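Local coordinates for PA14 domain-containing protein (Clostridium clariflavum, PDB 6QDI) that probably senses plant-biomass polysaccharides outside the cell through tandem calcium-binding PA14 domains, as part of a membrane-bound RsgI-type anti-sigma factor, at residues Y220-S225 with K236-S240; I155-Y161 with E172-S177. Where two conformers were deposited one is given. Numbering follows the deposited sequence.

Overall arrangement
Both contacts belong to the second of two tandem PA14 domains and illustrate how a beta-rich domain is assembled from local hairpins. Contact 2 comes first along the chain: 155-161 and 172-177 close a hairpin over a ten-residue connection. Strand 198-207 then pairs with strand 157-162, and further on contact 1 closes a second ten-residue loop between 220-225 and 236-240. The two loops are in series, neither nesting nor crossing. Their centres lie 20 Å apart and their nearest atoms about 9 Å, yet both hairpins join one antiparallel sheet, linked through strands 198-207 and 257-266; contact 1 also carries calcium ligands.

Contact 1 (Y220-S225 with K236-S240); sequences YDDGAS and KWTAS. With CA (calcium ion), chain E.
Calcium coordination dominates this corner of the PA14 beta sandwich: Asp-221 OD1 and Asp-222 OD2 each lie 2.4 Å from the ion, whose site is completed in part by Asn-266, Gly-268 and Ala-270. The paired aspartates, joined by a cis peptide bond, sit where the chain turns from one sheet into the other; chi1 is t at Asp-221 and p at Asp-222, and the latter's OD1 also bonds Thr-267. A water lies 2.9 Å from Asp-222 OD1 and 3.3 Å from Trp-237 O, bridging the segments. Beyond the corner, Ala-224 and Lys-236 form an antiparallel hydrogen-bonded pair (CA-CA 5.0 Å): Ala-224 N donates to Lys-236 O at 3.1 Å, and Lys-236 N returns a weak bond to Ala-224 O at 2.9 Å. A type I turn from Lys-236 to Ala-239 then bends the second segment, closed by Ala-239 N to Lys-236 O at 3.2 Å. Asp-222 and Gly-223 form a classic beta bulge opposite Arg-265, which also makes a cation-pi contact with Trp-237. The absence of a side chain at Gly-223 lets the segments approach (Gly-223 CA to Lys-236 O 3.3 Å); a CB would clash with Trp-237 O. Farther out, Tyr-220, in the p rotamer, hydrogen-bonds Glu-241 through its hydroxyl and packs CE2 against Ala-239 CB at 4.1 Å, while Tyr-220 OH lies 3.4 Å from Lys-236 CG.

Contact 2 (I155-Y161 with E172-S177); sequences IGLFYEY and EKGIDS
Strands 157-161 and 172-176 run antiparallel as a hairpin in a PA14-domain sheet, strand 157-162 also pairing with 198-207; the hairpin axes lie 4.4 Å apart at 147°. Leu-157/Asp-176, Tyr-159/Gly-174 and Tyr-161/Glu-172 are hydrogen-bonded pairs; Phe-158/Ile-175 and Glu-160/Lys-173 are non-hydrogen-bonded. Leu-157 N to Asp-176 O (3.0 Å) and Asp-176 N to Leu-157 O (2.9 Å) flank one end, Tyr-159 N to Gly-174 O (2.8 Å) and Gly-174 N to Tyr-159 O (3.1 Å) the middle, Tyr-161 N to Glu-172 O (2.9 Å) the other. Phi/psi of 127°/-178° at position 156 calls for glycine: a CB would jam against Ile-155 O. Tyr-159, p at chi1, lays its ring over Gly-174, whose CA makes a CH-pi contact 3.7 Å from the centroid; a CB there would clash. Tyr-159 OH donates to Glu-172 OE2 at 2.6 Å, and Tyr-161 OH (chi1 m) to Asp-176 OD2 at 2.7 Å. Arg-40 of the first PA14 domain salt-bridges Asp-176 and hydrogen-bonds Tyr-161, so the hairpin's tyrosine-carboxylate chemistry also ties the two tandem domains together.

Contact 1 (Y220-S225 with K236-S240)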
loop_
_atom_site.group_PDB
_atom_site.type_symbol
_atom_site.label_atom_id
_atom_site.label_comp_id
_atom_site.label_asym_id
_atom_site.label_seq_id
_atom_site.Cartn_x
_atom_site.Cartn_y
_atom_site.Cartn_z
ATOM N N TYR A 220 -14.049 4.975 -1.656
ATOM C CA TYR A 220 -13.594 6.275 -1.138
ATOM C C TYR A 220 -13.811 6.388 0.361
ATOM O O TYR A 220 -14.785 5.833 0.922
ATOM C CB TYR A 220 -14.319 7.457 -1.862
ATOM C CG TYR A 220 -15.828 7.372 -1.796
ATOM C CD1 TYR A 220 -16.556 6.674 -2.733
ATOM C CD2 TYR A 220 -16.562 7.955 -0.750
ATOM C CE1 TYR A 220 -17.933 6.516 -2.634
ATOM C CE2 TYR A 220 -17.942 7.827 -0.693
ATOM C CZ TYR A 220 -18.620 7.089 -1.606
ATOM O OH TYR A 220 -19.989 6.907 -1.571
ATOM N N ASP A 221 -12.928 7.191 0.954
ATOM C CA ASP A 221 -13.110 7.693 2.318
ATOM C C ASP A 221 -12.580 9.126 2.200
ATOM O O ASP A 221 -11.358 9.282 2.114
ATOM C CB ASP A 221 -12.277 6.900 3.318
ATOM C CG ASP A 221 -12.275 7.503 4.695
ATOM O OD1 ASP A 221 -12.731 8.692 4.834
ATOM O OD2 ASP A 221 -11.824 6.824 5.633
ATOM N N ASP A 222 -13.424 10.165 2.071
ATOM C CA ASP A 222 -14.833 10.180 2.383
ATOM C C ASP A 222 -15.746 10.928 1.427
ATOM O O ASP A 222 -16.938 11.004 1.693
ATOM C CB ASP A 222 -15.078 10.617 3.849
ATOM C CG ASP A 222 -14.459 11.930 4.150
ATOM O OD1 ASP A 222 -15.030 12.973 3.704
ATOM O OD2 ASP A 222 -13.396 11.994 4.815
ATOM N N GLY A 223 -15.225 11.427 0.315
ATOM C CA GLY A 223 -16.081 11.928 -0.752
ATOM C C GLY A 223 -15.396 11.753 -2.089
ATOM O O GLY A 223 -14.159 11.790 -2.171
ATOM N N ALA A 224 -16.195 11.555 -3.132
ATOM C CA ALA A 224 -15.661 11.376 -4.471
ATOM C C ALA A 224 -16.731 11.660 -5.478
ATOM O O ALA A 224 -17.921 11.463 -5.238
ATOM C CB ALA A 224 -15.112 9.984 -4.684
ATOM N N SER A 225 -16.272 12.083 -6.662
ATOM C CA SER A 225 -17.121 12.230 -7.830
ATOM C C SER A 225 -16.373 11.752 -9.056
ATOM O O SER A 225 -15.188 12.019 -9.201
ATOM C CB SER A 225 -17.595 13.665 -8.028
ATOM O OG SER A 225 -18.532 14.017 -6.985
ATOM N N LYS A 236 -20.767 11.675 -5.240
ATOM C CA LYS A 236 -20.655 11.321 -3.822
ATOM C C LYS A 236 -19.761 12.326 -3.087
ATOM O O LYS A 236 -19.119 11.990 -2.103
ATOM C CB LYS A 236 -20.188 9.867 -3.667
ATOM C CG LYS A 236 -21.186 8.855 -4.135
ATOM C CD LYS A 236 -22.416 8.786 -3.259
ATOM C CE LYS A 236 -23.429 7.845 -3.873
ATOM N NZ LYS A 236 -24.601 7.597 -3.014
ATOM N N TRP A 237 -19.745 13.577 -3.553
ATOM C CA TRP A 237 -18.844 14.591 -3.037
ATOM C C TRP A 237 -19.111 14.919 -1.596
ATOM O O TRP A 237 -18.189 15.163 -0.843
ATOM C CB TRP A 237 -18.952 15.853 -3.884
ATOM C CG TRP A 237 -17.920 16.845 -3.588
ATOM C CD1 TRP A 237 -18.092 18.130 -3.145
ATOM C CD2 TRP A 237 -16.493 16.685 -3.738
ATOM N NE1 TRP A 237 -16.893 18.756 -2.996
ATOM C CE2 TRP A 237 -15.893 17.882 -3.328
ATOM C CE3 TRP A 237 -15.665 15.631 -4.130
ATOM C CZ2 TRP A 237 -14.513 18.061 -3.343
ATOM C CZ3 TRP A 237 -14.289 15.824 -4.139
ATOM C CH2 TRP A 237 -13.744 17.023 -3.745
ATOM N N THR A 238 -20.373 14.939 -1.211
ATOM C CA THR A 238 -20.719 15.241 0.173
ATOM C C THR A 238 -21.174 14.015 0.923
ATOM O O THR A 238 -21.824 14.147 1.974
ATOM C CB THR A 238 -21.798 16.319 0.254
ATOM O OG1 THR A 238 -22.923 15.896 -0.502
ATOM C CG2 THR A 238 -21.271 17.621 -0.293
ATOM N N ALA A 239 -20.830 12.816 0.432
ATOM C CA ALA A 239 -21.355 11.612 1.049
ATOM C C ALA A 239 -20.826 11.481 2.516
ATOM O O ALA A 239 -21.540 10.920 3.346
ATOM C CB ALA A 239 -21.026 10.404 0.198
ATOM N N SER A 240 -19.626 12.007 2.814
ATOM C CA SER A 240 -19.039 12.038 4.173
ATOM C C SER A 240 -19.177 10.638 4.749
ATOM O O SER A 240 -19.820 10.451 5.810
ATOM C CB SER A 240 -19.750 13.118 5.025
ATOM O OG SER A 240 -19.128 13.348 6.282
HETATM CA CA CA E . -12.037 10.538 6.142
HETATM O O HOH W 1 -17.117 14.039 2.036
#

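Contact 2 (I155-Y161 with E172-S177)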
loop_
_atom_site.group_PDB
_atom_site.type_symbol
_atom_site.label_atom_id
_atom_site.label_comp_id
_atom_site.label_asym_id
_atom_site.label_seq_id
_atom_site.Cartn_x
_atom_site.Cartn_y
_atom_site.Cartn_z
ATOM N N ILE A 155 0.726 5.851 -19.007
ATOM C CA ILE A 155 1.656 6.253 -17.964
ATOM C C ILE A 155 1.020 6.750 -16.689
ATOM O O ILE A 155 1.749 7.022 -15.715
ATOM C CB ILE A 155 2.665 7.323 -18.499
ATOM C CG1 ILE A 155 1.972 8.620 -18.899
ATOM C CG2 ILE A 155 3.476 6.700 -19.647
ATOM C CD1 ILE A 155 2.962 9.718 -19.251
ATOM N N GLY A 156 -0.311 6.864 -16.633
ATOM C CA GLY A 156 -0.994 7.353 -15.430
ATOM C C GLY A 156 -1.921 8.502 -15.754
ATOM O O GLY A 156 -2.090 8.909 -16.901
ATOM N N LEU A 157 -2.551 9.030 -14.692
ATOM C CA LEU A 157 -3.399 10.202 -14.794
ATOM C C LEU A 157 -2.695 11.421 -14.238
ATOM O O LEU A 157 -1.880 11.331 -13.317
ATOM C CB LEU A 157 -4.743 10.017 -14.049
ATOM C CG LEU A 157 -5.677 8.957 -14.636
ATOM C CD1 LEU A 157 -6.901 8.800 -13.752
ATOM C CD2 LEU A 157 -6.086 9.232 -16.067
ATOM N N PHE A 158 -3.060 12.599 -14.769
ATOM C CA PHE A 158 -2.573 13.844 -14.184
ATOM C C PHE A 158 -3.236 14.083 -12.829
ATOM O O PHE A 158 -4.428 13.863 -12.684
ATOM C CB PHE A 158 -2.961 14.968 -15.128
ATOM C CG PHE A 158 -2.215 16.195 -14.895
ATOM C CD1 PHE A 158 -0.867 16.285 -15.335
ATOM C CD2 PHE A 158 -2.722 17.217 -14.137
ATOM C CE1 PHE A 158 -0.117 17.411 -15.062
ATOM C CE2 PHE A 158 -1.987 18.363 -13.878
ATOM C CZ PHE A 158 -0.688 18.452 -14.354
ATOM N N TYR A 159 -2.443 14.519 -11.844
ATOM C CA TYR A 159 -2.996 14.881 -10.546
ATOM C C TYR A 159 -2.758 16.320 -10.190
ATOM O O TYR A 159 -1.774 16.938 -10.616
ATOM C CB TYR A 159 -2.394 14.028 -9.430
ATOM C CG TYR A 159 -0.964 14.275 -8.964
ATOM C CD1 TYR A 159 -0.636 15.347 -8.144
ATOM C CD2 TYR A 159 0.045 13.395 -9.319
ATOM C CE1 TYR A 159 0.651 15.498 -7.672
ATOM C CE2 TYR A 159 1.334 13.533 -8.839
ATOM C CZ TYR A 159 1.653 14.611 -8.028
ATOM O OH TYR A 159 2.919 14.707 -7.543
ATOM N N GLU A 160 -3.677 16.830 -9.366
ATOM C CA GLU A 160 -3.544 18.138 -8.719
ATOM C C GLU A 160 -3.927 17.883 -7.259
ATOM O O GLU A 160 -5.031 17.391 -6.979
ATOM C CB GLU A 160 -4.489 19.168 -9.353
ATOM C CG GLU A 160 -4.178 19.465 -10.795
ATOM C CD GLU A 160 -5.361 20.124 -11.485
ATOM O OE1 GLU A 160 -6.232 19.412 -12.005
ATOM O OE2 GLU A 160 -5.452 21.365 -11.405
ATOM N N TYR A 161 -2.999 18.198 -6.330
ATOM C CA TYR A 161 -3.232 18.033 -4.886
ATOM C C TYR A 161 -3.502 19.397 -4.261
ATOM O O TYR A 161 -2.749 20.335 -4.493
ATOM C CB TYR A 161 -2.039 17.385 -4.211
ATOM C CG TYR A 161 -1.658 15.976 -4.652
ATOM C CD1 TYR A 161 -2.548 15.123 -5.286
ATOM C CD2 TYR A 161 -0.401 15.472 -4.394
ATOM C CE1 TYR A 161 -2.205 13.835 -5.671
ATOM C CE2 TYR A 161 -0.034 14.198 -4.765
ATOM C CZ TYR A 161 -0.925 13.361 -5.417
ATOM O OH TYR A 161 -0.518 12.114 -5.763
ATOM N N GLU A 172 0.561 20.956 -5.520
ATOM C CA GLU A 172 1.418 20.081 -6.290
ATOM C C GLU A 172 0.634 19.535 -7.476
ATOM O O GLU A 172 -0.599 19.346 -7.369
ATOM C CB GLU A 172 1.887 18.925 -5.418
ATOM C CG GLU A 172 3.076 18.135 -5.946
ATOM C CD GLU A 172 3.518 17.074 -4.968
ATOM O OE1 GLU A 172 3.990 17.464 -3.911
ATOM O OE2 GLU A 172 3.316 15.860 -5.214
ATOM N N LYS A 173 1.353 19.208 -8.547
ATOM C CA LYS A 173 0.779 18.525 -9.686
ATOM C C LYS A 173 1.779 17.535 -10.202
ATOM O O LYS A 173 2.977 17.646 -9.919
ATOM C CB LYS A 173 0.346 19.501 -10.775
ATOM C CG LYS A 173 1.423 20.374 -11.365
ATOM C CD LYS A 173 0.846 21.442 -12.292
ATOM C CE LYS A 173 1.961 22.211 -12.991
ATOM N NZ LYS A 173 2.762 23.023 -12.039
ATOM N N GLY A 174 1.305 16.584 -10.995
ATOM C CA GLY A 174 2.171 15.533 -11.493
ATOM C C GLY A 174 1.375 14.441 -12.145
ATOM O O GLY A 174 0.245 14.670 -12.579
ATOM N N ILE A 175 1.959 13.246 -12.224
ATOM C CA ILE A 175 1.320 12.048 -12.755
ATOM C C ILE A 175 1.311 10.961 -11.679
ATOM O O ILE A 175 2.342 10.690 -11.057
ATOM C CB ILE A 175 2.013 11.564 -14.046
ATOM C CG1 ILE A 175 1.788 12.592 -15.157
ATOM C CG2 ILE A 175 1.448 10.177 -14.442
ATOM C CD1 ILE A 175 2.579 12.347 -16.410
ATOM N N ASP A 176 0.135 10.361 -11.450
ATOM C CA ASP A 176 -0.020 9.172 -10.595
ATOM C C ASP A 176 -0.245 7.954 -11.478
ATOM O O ASP A 176 -1.097 7.970 -12.345
ATOM C CB ASP A 176 -1.213 9.343 -9.623
ATOM C CG ASP A 176 -0.849 10.098 -8.361
ATOM O OD1 ASP A 176 0.269 9.867 -7.859
ATOM O OD2 ASP A 176 -1.675 10.918 -7.880
ATOM N N SER A 177 0.569 6.924 -11.255
ATOM C CA SER A 177 0.550 5.735 -12.092
ATOM C C SER A 177 -0.807 5.037 -12.140
ATOM O O SER A 177 -1.251 4.576 -13.194
ATOM C CB SER A 177 1.622 4.794 -11.558
ATOM O OG SER A 177 2.890 5.409 -11.729
#